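Local coordinates for protein cytochrome C (Marichromatium purpuratum 984, PDB 5LO9) that probably oxidises thiosulfate to tetrathionate, and may also run the reverse reaction, passing electrons through its covalently bound heme c groups, at residues A[263-268]-A[355-359]; A[22-26]-A[37-41]; A[405-411]-A[421-425]; A[103-109]-A[181-186]. All coordinates share one frame; numbering follows the deposited sequence.

Contact 1: residues A[263-268]-A[355-359]. With EDO (1,2-ethanediol), chain B; EDO (1,2-ethanediol), chain S.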
# COMPACT_ATOMS: atom_id res chain seq x y z
N LEU A 263 4.58 0.98 -16.79
CA LEU A 263 3.19 0.93 -17.22
C LEU A 263 2.34 1.88 -16.39
O LEU A 263 1.54 2.64 -16.93
CB LEU A 263 2.64 -0.48 -17.10
CG LEU A 263 1.17 -0.62 -17.47
CD1 LEU A 263 0.97 -0.24 -18.86
CD2 LEU A 263 0.69 -2.03 -17.26
N GLY A 264 2.51 1.85 -15.07
CA GLY A 264 1.74 2.76 -14.24
C GLY A 264 2.00 4.21 -14.60
O GLY A 264 1.10 5.04 -14.59
N ALA A 265 3.25 4.53 -14.93
CA ALA A 265 3.53 5.88 -15.38
C ALA A 265 2.83 6.18 -16.69
O ALA A 265 2.41 7.31 -16.93
CB ALA A 265 5.02 6.10 -15.57
N ARG A 266 2.67 5.18 -17.56
CA ARG A 266 1.99 5.49 -18.81
C ARG A 266 0.47 5.50 -18.65
O ARG A 266 -0.21 6.30 -19.30
CB ARG A 266 2.50 4.53 -19.89
CG ARG A 266 1.52 3.67 -20.64
CD ARG A 266 2.01 3.40 -22.09
NE ARG A 266 0.94 3.80 -23.01
CZ ARG A 266 1.08 4.61 -24.06
NH1 ARG A 266 2.28 5.10 -24.34
NH2 ARG A 266 0.00 4.92 -24.81
N LEU A 267 -0.09 4.69 -17.75
CA LEU A 267 -1.51 4.79 -17.50
C LEU A 267 -1.85 6.12 -16.84
O LEU A 267 -2.94 6.66 -17.04
CB LEU A 267 -1.95 3.66 -16.61
CG LEU A 267 -1.84 2.23 -17.11
CD1 LEU A 267 -2.45 1.29 -16.05
CD2 LEU A 267 -2.55 2.09 -18.41
N PHE A 268 -0.95 6.62 -16.00
CA PHE A 268 -1.16 7.90 -15.35
C PHE A 268 -1.24 9.03 -16.38
O PHE A 268 -2.06 9.95 -16.26
CB PHE A 268 -0.02 8.15 -14.36
CG PHE A 268 -0.35 9.11 -13.26
CD1 PHE A 268 -0.90 8.66 -12.08
CD2 PHE A 268 -0.08 10.46 -13.40
CE1 PHE A 268 -1.19 9.54 -11.03
CE2 PHE A 268 -0.35 11.35 -12.37
CZ PHE A 268 -0.92 10.88 -11.17
N ALA A 355 -0.44 -1.55 -11.62
CA ALA A 355 0.57 -0.67 -12.18
C ALA A 355 0.50 0.71 -11.53
O ALA A 355 1.51 1.27 -11.10
CB ALA A 355 0.42 -0.59 -13.70
N LEU A 356 -0.71 1.28 -11.41
CA LEU A 356 -0.79 2.61 -10.84
C LEU A 356 -0.24 2.60 -9.43
O LEU A 356 0.52 3.50 -9.04
CB LEU A 356 -2.22 3.13 -10.86
CG LEU A 356 -2.77 3.56 -12.23
CD1 LEU A 356 -4.31 3.69 -12.19
CD2 LEU A 356 -2.11 4.85 -12.66
N GLN A 357 -0.57 1.57 -8.65
CA GLN A 357 -0.01 1.51 -7.31
C GLN A 357 1.49 1.28 -7.34
O GLN A 357 2.20 1.78 -6.47
CB GLN A 357 -0.69 0.43 -6.50
CG GLN A 357 -2.09 0.79 -6.14
CD GLN A 357 -2.71 -0.17 -5.16
OE1 GLN A 357 -2.67 0.05 -3.95
NE2 GLN A 357 -3.28 -1.25 -5.68
N SER A 358 2.01 0.55 -8.31
CA SER A 358 3.46 0.38 -8.37
C SER A 358 4.16 1.69 -8.72
O SER A 358 5.20 2.04 -8.13
CB SER A 358 3.83 -0.69 -9.39
OG SER A 358 3.41 -1.97 -8.95
N TYR A 359 3.61 2.42 -9.68
CA TYR A 359 4.19 3.69 -10.07
C TYR A 359 4.16 4.65 -8.89
O TYR A 359 5.16 5.30 -8.58
CB TYR A 359 3.42 4.26 -11.26
CG TYR A 359 3.82 5.64 -11.66
CD1 TYR A 359 5.11 5.91 -12.07
CD2 TYR A 359 2.93 6.69 -11.60
CE1 TYR A 359 5.49 7.17 -12.42
CE2 TYR A 359 3.31 7.97 -11.96
CZ TYR A 359 4.59 8.20 -12.38
OH TYR A 359 4.99 9.46 -12.73
C1 EDO B . 7.24 9.31 -16.35
O1 EDO B . 6.74 10.50 -16.93
C2 EDO B . 7.85 9.66 -14.98
O2 EDO B . 7.18 9.27 -13.75
C1 EDO S . -3.29 -0.40 -0.02
O1 EDO S . -3.92 -0.03 -1.28
C2 EDO S . -2.30 0.67 0.49
O2 EDO S . -2.98 1.79 1.21

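Contact 2: residues A[22-26]-A[37-41]. With HEC (heme c), chain C; EDO (1,2-ethanediol), chain U.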
# COMPACT_ATOMS: atom_id res chain seq x y z
N ALA A 22 8.89 28.36 -53.24
CA ALA A 22 9.64 27.12 -53.28
C ALA A 22 11.11 27.36 -53.60
O ALA A 22 11.90 26.42 -53.52
CB ALA A 22 9.01 26.17 -54.27
N GLY A 23 11.50 28.58 -53.95
CA GLY A 23 12.92 28.82 -54.15
C GLY A 23 13.74 28.55 -52.91
O GLY A 23 14.89 28.09 -53.00
N CYS A 24 13.16 28.76 -51.72
CA CYS A 24 13.86 28.52 -50.46
C CYS A 24 13.21 27.44 -49.60
O CYS A 24 13.91 26.73 -48.88
CB CYS A 24 13.95 29.83 -49.66
SG CYS A 24 14.61 31.20 -50.58
N HIS A 25 11.88 27.33 -49.60
CA HIS A 25 11.19 26.34 -48.79
C HIS A 25 11.05 25.01 -49.52
O HIS A 25 10.49 24.06 -48.94
CB HIS A 25 9.81 26.86 -48.40
CG HIS A 25 9.86 28.07 -47.53
ND1 HIS A 25 10.15 28.00 -46.18
CD2 HIS A 25 9.69 29.38 -47.81
CE1 HIS A 25 10.15 29.22 -45.67
NE2 HIS A 25 9.88 30.08 -46.64
N ARG A 26 11.46 24.96 -50.78
CA ARG A 26 11.43 23.77 -51.64
C ARG A 26 10.02 23.37 -52.05
O ARG A 26 9.03 23.88 -51.51
CB ARG A 26 12.22 22.63 -51.02
CG ARG A 26 13.70 22.94 -51.19
CD ARG A 26 14.60 22.23 -50.24
NE ARG A 26 15.25 21.06 -50.83
CZ ARG A 26 16.18 20.34 -50.19
NH1 ARG A 26 16.54 20.67 -48.96
NH2 ARG A 26 16.73 19.27 -50.77
N ALA A 37 15.41 27.83 -43.92
CA ALA A 37 14.04 28.07 -44.35
C ALA A 37 13.13 27.04 -43.71
O ALA A 37 13.41 25.84 -43.76
CB ALA A 37 13.96 27.99 -45.87
N ALA A 38 12.03 27.52 -43.14
CA ALA A 38 11.16 26.68 -42.34
C ALA A 38 10.44 25.67 -43.21
O ALA A 38 10.34 25.81 -44.43
CB ALA A 38 10.11 27.52 -41.60
N ARG A 39 9.98 24.62 -42.55
CA ARG A 39 8.90 23.81 -43.08
C ARG A 39 7.62 24.62 -43.08
O ARG A 39 7.20 25.14 -42.04
CB ARG A 39 8.70 22.55 -42.23
CG ARG A 39 7.45 21.78 -42.55
CD ARG A 39 7.11 20.74 -41.49
NE ARG A 39 5.68 20.40 -41.56
CZ ARG A 39 5.00 19.79 -40.59
NH1 ARG A 39 5.62 19.44 -39.47
NH2 ARG A 39 3.69 19.55 -40.73
N LEU A 40 6.94 24.64 -44.23
CA LEU A 40 5.61 25.24 -44.28
C LEU A 40 4.50 24.22 -44.52
O LEU A 40 3.34 24.51 -44.21
CB LEU A 40 5.58 26.32 -45.37
CG LEU A 40 6.69 27.38 -45.30
CD1 LEU A 40 6.60 28.29 -46.49
CD2 LEU A 40 6.62 28.23 -44.02
N ALA A 41 4.83 23.03 -45.01
CA ALA A 41 3.83 22.06 -45.47
C ALA A 41 3.04 21.47 -44.30
O ALA A 41 3.60 20.82 -43.41
CB ALA A 41 4.52 20.94 -46.24
FE HEC C . 9.82 32.15 -46.26
CHA HEC C . 10.21 31.72 -42.81
CHB HEC C . 6.31 31.98 -45.89
CHC HEC C . 9.43 32.95 -49.65
CHD HEC C . 13.32 32.08 -46.68
NA HEC C . 8.49 31.89 -44.66
C1A HEC C . 8.84 31.73 -43.37
C2A HEC C . 7.67 31.58 -42.45
C3A HEC C . 6.54 31.67 -43.37
C4A HEC C . 7.15 31.85 -44.71
CMA HEC C . 5.11 31.59 -42.99
CAA HEC C . 7.61 31.38 -40.95
CBA HEC C . 7.54 29.89 -40.73
CGA HEC C . 7.16 29.43 -39.33
O1A HEC C . 7.33 28.22 -39.06
O2A HEC C . 6.71 30.24 -38.49
NB HEC C . 8.19 32.40 -47.52
C1B HEC C . 6.90 32.27 -47.19
C2B HEC C . 6.00 32.51 -48.33
C3B HEC C . 6.90 32.81 -49.44
C4B HEC C . 8.24 32.72 -48.83
CMB HEC C . 4.51 32.43 -48.31
CAB HEC C . 6.54 33.16 -50.85
CBB HEC C . 5.66 34.40 -50.81
NC HEC C . 11.13 32.45 -47.85
C1C HEC C . 10.79 32.77 -49.11
C2C HEC C . 11.96 32.90 -50.00
C3C HEC C . 13.10 32.63 -49.13
C4C HEC C . 12.46 32.35 -47.83
CMC HEC C . 11.93 33.22 -51.45
CAC HEC C . 14.57 32.61 -49.44
CBC HEC C . 15.00 33.87 -50.12
ND HEC C . 11.46 31.95 -44.99
C1D HEC C . 12.75 31.95 -45.34
C2D HEC C . 13.66 31.78 -44.21
C3D HEC C . 12.77 31.67 -43.06
C4D HEC C . 11.42 31.80 -43.66
CMD HEC C . 15.15 31.74 -44.22
CAD HEC C . 13.21 31.55 -41.63
CBD HEC C . 13.01 32.96 -41.08
CGD HEC C . 13.42 33.06 -39.64
O1D HEC C . 12.85 33.90 -38.88
O2D HEC C . 14.35 32.31 -39.29
C1 EDO U . 18.92 19.96 -47.02
O1 EDO U . 17.63 20.36 -46.53
C2 EDO U . 19.72 21.21 -47.42
O2 EDO U . 21.10 20.93 -47.21

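Contact 3: residues A[405-411]-A[421-425]. With HEC (heme c), chain F; EDO (1,2-ethanediol), chain Q.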
# COMPACT_ATOMS: atom_id res chain seq x y z
N CYS A 405 -5.80 28.04 -24.24
CA CYS A 405 -5.54 26.61 -24.18
C CYS A 405 -6.82 25.81 -23.97
O CYS A 405 -7.11 24.89 -24.74
CB CYS A 405 -4.57 26.33 -23.04
SG CYS A 405 -2.95 27.05 -23.20
N HIS A 406 -7.60 26.18 -22.96
CA HIS A 406 -8.76 25.39 -22.61
C HIS A 406 -9.98 25.67 -23.48
O HIS A 406 -10.96 24.92 -23.37
CB HIS A 406 -9.10 25.61 -21.14
CG HIS A 406 -8.07 25.05 -20.23
ND1 HIS A 406 -7.90 23.70 -20.04
CD2 HIS A 406 -7.12 25.66 -19.47
CE1 HIS A 406 -6.91 23.49 -19.19
NE2 HIS A 406 -6.42 24.67 -18.83
N GLY A 407 -9.96 26.70 -24.32
CA GLY A 407 -11.02 26.95 -25.27
C GLY A 407 -12.03 27.96 -24.75
O GLY A 407 -12.25 28.11 -23.54
N ALA A 408 -12.67 28.67 -25.67
CA ALA A 408 -13.64 29.68 -25.27
C ALA A 408 -14.82 29.08 -24.51
O ALA A 408 -15.40 29.72 -23.62
CB ALA A 408 -14.11 30.41 -26.51
N GLU A 409 -15.19 27.85 -24.85
CA GLU A 409 -16.28 27.14 -24.20
C GLU A 409 -15.79 25.97 -23.36
O GLU A 409 -16.48 24.97 -23.20
CB GLU A 409 -17.28 26.66 -25.24
CG GLU A 409 -18.05 27.76 -25.97
CD GLU A 409 -18.60 27.22 -27.29
OE1 GLU A 409 -17.81 27.07 -28.27
OE2 GLU A 409 -19.81 26.85 -27.32
N GLY A 410 -14.58 26.07 -22.81
CA GLY A 410 -14.05 25.02 -21.98
C GLY A 410 -13.86 23.68 -22.67
O GLY A 410 -13.58 22.68 -21.99
N GLU A 411 -13.97 23.63 -24.00
CA GLU A 411 -14.00 22.34 -24.69
C GLU A 411 -12.65 21.59 -24.65
O GLU A 411 -12.61 20.42 -25.03
CB GLU A 411 -14.45 22.54 -26.16
CG GLU A 411 -13.46 23.23 -27.12
CD GLU A 411 -13.56 24.76 -27.17
OE1 GLU A 411 -14.02 25.41 -26.19
OE2 GLU A 411 -13.14 25.28 -28.22
N PHE A 421 -5.00 19.81 -23.87
CA PHE A 421 -5.56 20.77 -22.92
C PHE A 421 -6.89 20.22 -22.44
O PHE A 421 -7.82 20.05 -23.24
CB PHE A 421 -5.75 22.14 -23.56
CG PHE A 421 -4.52 22.66 -24.19
CD1 PHE A 421 -3.36 22.76 -23.44
CD2 PHE A 421 -4.49 23.01 -25.54
CE1 PHE A 421 -2.19 23.22 -24.00
CE2 PHE A 421 -3.31 23.45 -26.14
CZ PHE A 421 -2.16 23.56 -25.37
N PRO A 422 -7.01 19.86 -21.16
CA PRO A 422 -8.19 19.18 -20.70
C PRO A 422 -9.42 20.05 -20.82
O PRO A 422 -9.37 21.24 -20.47
CB PRO A 422 -7.87 18.88 -19.23
CG PRO A 422 -6.41 18.93 -19.14
CD PRO A 422 -5.98 19.93 -20.12
N PRO A 423 -10.53 19.48 -21.25
CA PRO A 423 -11.85 20.10 -21.08
C PRO A 423 -12.16 20.39 -19.62
O PRO A 423 -12.00 19.52 -18.77
CB PRO A 423 -12.82 19.04 -21.61
CG PRO A 423 -12.01 18.10 -22.36
CD PRO A 423 -10.62 18.14 -21.84
N LEU A 424 -12.67 21.59 -19.35
CA LEU A 424 -12.94 22.01 -17.99
C LEU A 424 -14.42 22.01 -17.64
O LEU A 424 -14.76 22.20 -16.47
CB LEU A 424 -12.38 23.41 -17.77
CG LEU A 424 -10.89 23.57 -18.06
CD1 LEU A 424 -10.48 24.99 -17.64
CD2 LEU A 424 -10.04 22.51 -17.34
N TRP A 425 -15.29 21.87 -18.63
CA TRP A 425 -16.70 21.60 -18.37
C TRP A 425 -17.29 20.97 -19.62
O TRP A 425 -16.59 20.71 -20.60
CB TRP A 425 -17.45 22.86 -17.93
CG TRP A 425 -17.52 24.00 -18.92
CD1 TRP A 425 -18.43 24.14 -19.92
CD2 TRP A 425 -16.69 25.17 -18.97
NE1 TRP A 425 -18.21 25.32 -20.61
CE2 TRP A 425 -17.14 25.97 -20.05
CE3 TRP A 425 -15.59 25.62 -18.23
CZ2 TRP A 425 -16.54 27.17 -20.41
CZ3 TRP A 425 -14.99 26.82 -18.59
CH2 TRP A 425 -15.48 27.58 -19.68
FE HEC F . -4.86 24.91 -17.48
CHA HEC F . -4.80 21.54 -16.55
CHB HEC F . -7.47 25.54 -15.25
CHC HEC F . -4.57 28.29 -18.14
CHD HEC F . -2.68 24.21 -20.17
NA HEC F . -5.96 23.74 -16.14
C1A HEC F . -5.80 22.43 -15.93
C2A HEC F . -6.78 21.91 -14.93
C3A HEC F . -7.54 23.08 -14.54
C4A HEC F . -6.95 24.17 -15.36
CMA HEC F . -8.65 23.12 -13.53
CAA HEC F . -6.97 20.54 -14.37
CBA HEC F . -8.42 20.12 -14.63
CGA HEC F . -8.56 18.97 -15.59
O1A HEC F . -7.54 18.45 -16.06
O2A HEC F . -9.73 18.61 -15.88
NB HEC F . -5.84 26.60 -16.80
C1B HEC F . -6.84 26.67 -15.93
C2B HEC F . -7.30 28.05 -15.68
C3B HEC F . -6.44 28.86 -16.53
C4B HEC F . -5.56 27.85 -17.16
CMB HEC F . -8.40 28.49 -14.79
CAB HEC F . -6.41 30.36 -16.69
CBB HEC F . -6.12 30.95 -15.33
NC HEC F . -3.83 26.05 -18.90
C1C HEC F . -3.84 27.37 -19.00
C2C HEC F . -3.06 27.88 -20.14
C3C HEC F . -2.50 26.69 -20.74
C4C HEC F . -3.06 25.61 -19.90
CMC HEC F . -2.91 29.31 -20.55
CAC HEC F . -1.63 26.52 -21.96
CBC HEC F . -0.37 27.31 -22.04
ND HEC F . -3.91 23.20 -18.20
C1D HEC F . -3.08 23.12 -19.26
C2D HEC F . -2.56 21.74 -19.44
C3D HEC F . -3.18 20.97 -18.37
C4D HEC F . -3.98 21.97 -17.66
CMD HEC F . -1.63 21.22 -20.47
CAD HEC F . -3.00 19.51 -18.12
CBD HEC F . -1.63 19.35 -17.47
CGD HEC F . -0.89 18.12 -17.98
O1D HEC F . -1.35 17.39 -18.87
O2D HEC F . 0.23 17.88 -17.50
C1 EDO Q . -7.62 25.44 -28.64
O1 EDO Q . -8.46 25.29 -27.48
C2 EDO Q . -6.32 26.25 -28.36
O2 EDO Q . -5.28 26.14 -29.38

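Contact 4: residues A[103-109]-A[181-186]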
# COMPACT_ATOMS: atom_id res chain seq x y z
N ALA A 103 19.90 14.04 -26.02
CA ALA A 103 20.01 14.96 -24.89
C ALA A 103 18.84 15.93 -24.78
O ALA A 103 18.73 16.62 -23.76
CB ALA A 103 21.28 15.78 -24.99
N GLY A 104 18.04 16.05 -25.83
CA GLY A 104 16.87 16.88 -25.79
C GLY A 104 15.62 16.13 -25.33
O GLY A 104 14.64 16.77 -24.91
N ARG A 105 15.62 14.79 -25.44
CA ARG A 105 14.42 14.02 -25.09
C ARG A 105 13.86 14.40 -23.71
O ARG A 105 12.63 14.51 -23.54
CB ARG A 105 14.71 12.52 -25.16
CG ARG A 105 13.58 11.59 -24.71
CD ARG A 105 13.89 10.15 -25.03
NE ARG A 105 12.74 9.28 -24.85
CZ ARG A 105 12.81 7.95 -24.87
NH1 ARG A 105 13.99 7.35 -25.06
NH2 ARG A 105 11.72 7.21 -24.68
N ALA A 106 14.72 14.61 -22.72
CA ALA A 106 14.20 14.85 -21.39
C ALA A 106 13.35 16.10 -21.38
O ALA A 106 12.20 16.08 -20.94
CB ALA A 106 15.31 14.94 -20.37
N LEU A 107 13.91 17.21 -21.87
CA LEU A 107 13.16 18.47 -21.89
C LEU A 107 11.95 18.38 -22.82
O LEU A 107 10.87 18.88 -22.49
CB LEU A 107 14.08 19.63 -22.29
CG LEU A 107 15.06 20.10 -21.21
CD1 LEU A 107 16.06 21.09 -21.79
CD2 LEU A 107 14.35 20.72 -20.01
N ALA A 108 12.10 17.74 -23.97
CA ALA A 108 11.01 17.73 -24.94
C ALA A 108 9.77 17.07 -24.36
O ALA A 108 8.66 17.53 -24.61
CB ALA A 108 11.41 17.03 -26.24
N GLU A 109 9.96 15.99 -23.59
CA GLU A 109 8.87 15.09 -23.23
C GLU A 109 8.45 15.17 -21.77
O GLU A 109 7.27 14.91 -21.48
CB GLU A 109 9.26 13.64 -23.56
CG GLU A 109 9.68 13.38 -25.05
CD GLU A 109 8.49 13.33 -26.03
OE1 GLU A 109 7.30 13.46 -25.58
OE2 GLU A 109 8.77 13.14 -27.26
N ALA A 181 20.29 20.60 -28.54
CA ALA A 181 19.76 19.26 -28.39
C ALA A 181 18.27 19.21 -28.73
O ALA A 181 17.82 18.32 -29.45
CB ALA A 181 20.01 18.76 -26.98
N LEU A 182 17.51 20.19 -28.22
CA LEU A 182 16.09 20.29 -28.51
C LEU A 182 15.85 20.50 -29.99
O LEU A 182 14.87 20.00 -30.54
CB LEU A 182 15.47 21.44 -27.71
CG LEU A 182 15.33 21.05 -26.23
CD1 LEU A 182 15.23 22.23 -25.32
CD2 LEU A 182 14.11 20.23 -26.05
N ALA A 183 16.70 21.27 -30.64
CA ALA A 183 16.51 21.45 -32.06
C ALA A 183 16.80 20.17 -32.81
O ALA A 183 16.06 19.79 -33.73
CB ALA A 183 17.38 22.59 -32.56
N ALA A 184 17.86 19.47 -32.42
CA ALA A 184 18.16 18.21 -33.09
C ALA A 184 17.09 17.17 -32.81
O ALA A 184 16.65 16.46 -33.72
CB ALA A 184 19.54 17.70 -32.66
N TYR A 185 16.62 17.10 -31.56
CA TYR A 185 15.58 16.16 -31.20
C TYR A 185 14.35 16.36 -32.07
O TYR A 185 13.91 15.45 -32.77
CB TYR A 185 15.22 16.31 -29.72
CG TYR A 185 14.14 15.34 -29.29
CD1 TYR A 185 14.45 14.06 -28.84
CD2 TYR A 185 12.80 15.68 -29.39
CE1 TYR A 185 13.45 13.16 -28.47
CE2 TYR A 185 11.81 14.80 -29.03
CZ TYR A 185 12.13 13.53 -28.57
OH TYR A 185 11.13 12.65 -28.21
N PHE A 186 13.82 17.58 -32.10
CA PHE A 186 12.57 17.77 -32.83
C PHE A 186 12.79 17.74 -34.33
O PHE A 186 11.89 17.34 -35.07
CB PHE A 186 11.88 19.07 -32.39
CG PHE A 186 11.12 18.92 -31.12
CD1 PHE A 186 9.97 18.12 -31.09
CD2 PHE A 186 11.56 19.51 -29.95
CE1 PHE A 186 9.26 17.95 -29.91
CE2 PHE A 186 10.87 19.34 -28.77
CZ PHE A 186 9.71 18.56 -28.75

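Contact 1: residues A[263-268]-A[355-359]
Ala-355 faces Gly-264, their CA atoms 4.2 Å apart. The short helix segments cross at 105°. The Gly-264 CA meets the Ala-355 O in a CA-H...O contact of 3.5 Å, and a side chain on the glycine would run into that carbonyl. The Ala-355 CB also touches Leu-263 CG at 3.8 Å. At the next residue, the CD2 branch of Leu-356 lies at the edge of the Phe-268 ring, 4.0 Å from its CD1. One turn after Ala-355, Tyr-359 has its CG anti to the backbone N (chi1 173°), which lays the ring against the first helix with the Ala-265 CA over the centre of one face, 3.6 Å from the centroid. Its CE2 sits over a face of Phe-268, the two planes 55° apart. The Tyr-359 OH is hydrogen-bonded to Asn-294 O, while Asn-294 ND2 is hydrogen-bonded to Ala-265 O. A leucine in place of Tyr-359 would probably leave the Asn-294 carbonyl without this partner and Ala-265 CA without a ring face to rest on. Phe-268 also touches a heme c. The bare glycine lets the helices come close, and the packing round it is mainly apolar, consistent with the crossing of the terminal helices in class I cytochromes c.

Contact 2: residues A[22-26]-A[37-41]
His-25 is held between Leu-40, Ala-38 and the heme iron. Its NE2 binds the iron at 2.1 Å, and Met-65 supplies the other axial ligand. The opposite nitrogen, ND1, donates to the Ala-38 O at 2.8 Å. The N-H...O angle is 165°, and the acceptor lies near the ring plane. Thus one bond to the metal and one to the backbone limit the turning of the imidazole. Leu-40 comes in over a ring face, with CD1 3.4 Å from the His-25 centroid. Its CG is anti to the carbonyl carbon (chi1 -52°), which leaves CD2 to rest on the porphyrin, 3.5 Å from the heme C3A. An alanine at Leu-40 would remove both branches and is likely to leave this imidazole face and the nearby pyrrole without their apolar cover. Ala-37 points its CB toward the first segment, 3.3 Å from the Cys-24 O. Cys-24 is itself bonded through SG to the heme CAC. Cys-21, Cys-24 and His-25 form the Cys-X-X-Cys-His motif of cytochromes c. The bond from ND1 to a backbone carbonyl recurs in class I cytochromes c. It would probably polarise the imidazole and make it a stronger electron donor to the iron.

Contact 3: residues A[405-411]-A[421-425]
The His-406 ring has Leu-424 CD1 over one face, 3.8 Å from its centroid and offset toward the rim. At the ring edge, in plane, lies the Pro-422 O. The Phe-421 ring has the Cys-405 CB over a face, with the Cys-405 SG 4.3 Å from the centroid in a sulfur-aromatic contact. The Trp-425 indole takes the Gly-410 CA over its six-membered ring, 3.6 Å from that ring's centroid. The first two rings belong to or pack on the Cys-X-X-Cys-His motif of a cytochrome c domain, whose first cysteine is Cys-402; the indole packs on the turn that follows.

The Cys-405 SG is joined covalently to the heme CAC. His-406 NE2 binds the iron at 2.1 Å, and Met-450 is the second axial ligand. His-406 ND1 donates to the Pro-422 O over 2.9 Å, at an N-H...O angle of 152° and in the carbonyl plane. This bond and the metal together restrict rotation of the imidazole. The donor bond would probably raise the electron density on the ligand. Pro-422 also packs its ring on the heme, near a propionate.

Beyond the histidine the chain makes a type I turn from Gly-407 to Gly-410. Trp-425 CG stands between the backbone N and the carbonyl carbon (chi1 63°), which folds the indole back over this turn. Its ring also stacks with His-473. A CB on Gly-410 would meet the indole. Beside it, the Leu-424 N donates to the Gly-410 O at 3.0 Å, and the Pro-423 CA approaches the same oxygen at 3.2 Å.

Contact 4: residues A[103-109]-A[181-186]
Gly-104 and Leu-182 bring their helices together, with CA atoms 4.4 Å apart, segment axes 7.8 Å apart at closest and an angle of 85° between the helix directions. Gly-104 has no side chain, and a CB there would run into the Ala-181 carbonyl. In return, the Ala-181 CB rests 3.5 Å from the Gly-104 N.

Tyr-185 is the main side chain of the second helix. It acts as a knob in a hole made by Gly-104, Arg-105, Ala-108 and Glu-109. Its CG is anti to the backbone N (chi1 -180°), which sends the ring across the first helix. The Arg-105 CB touches CE1 of the ring, and the Ala-108 CB touches its CE2. At the far end, the Tyr-185 OH donates to the Glu-109 OE2 at 2.6 Å. OE2 uses its anti lone pair, and the carboxylate plane stands 77° from the ring plane. Glu-109 reaches this place because its chain bends at chi2. Arg-189 makes a cation-pi contact with the same tyrosine.

On the inner side, Leu-182 CD1 meets Leu-107 CD1 at 3.8 Å, the two side chains crossing at about a right angle. Leu-182 CD2 reaches the Gly-104 O. The Phe-186 CZ touches the Ala-108 CB at 3.4 Å, and one face of that ring lies against Tyr-185 CD2. Leu-182 also touches a heme c, and Phe-186 packs on the heme-bound Cys-121. A glycine in one helix crossed nearly at right angles by an aromatic-bearing second helix is consistent with the terminal-helix crossing of class I cytochromes c.

From the N terminus the contacts run in series, with none nested or crossing. Contact 2 closes a short loop of 10 residues after the first heme-binding helix. Contact 4 closes a longer one, bringing helix 102-110 to helix 176-187 across the second cytochrome c range. Contact 1 then brings helix 256-269 to helix 351-363, with 86 residues between its two segments. Last, contact 3 closes a loop of nine residues, containing a small hairpin, behind another heme-binding helix. Contacts 2 and 3 thus shape the histidine side of two hemes, whereas contacts 1 and 4 join helix pairs beside two others. None touch. Contacts 2 and 4 have centres about 23 Å apart.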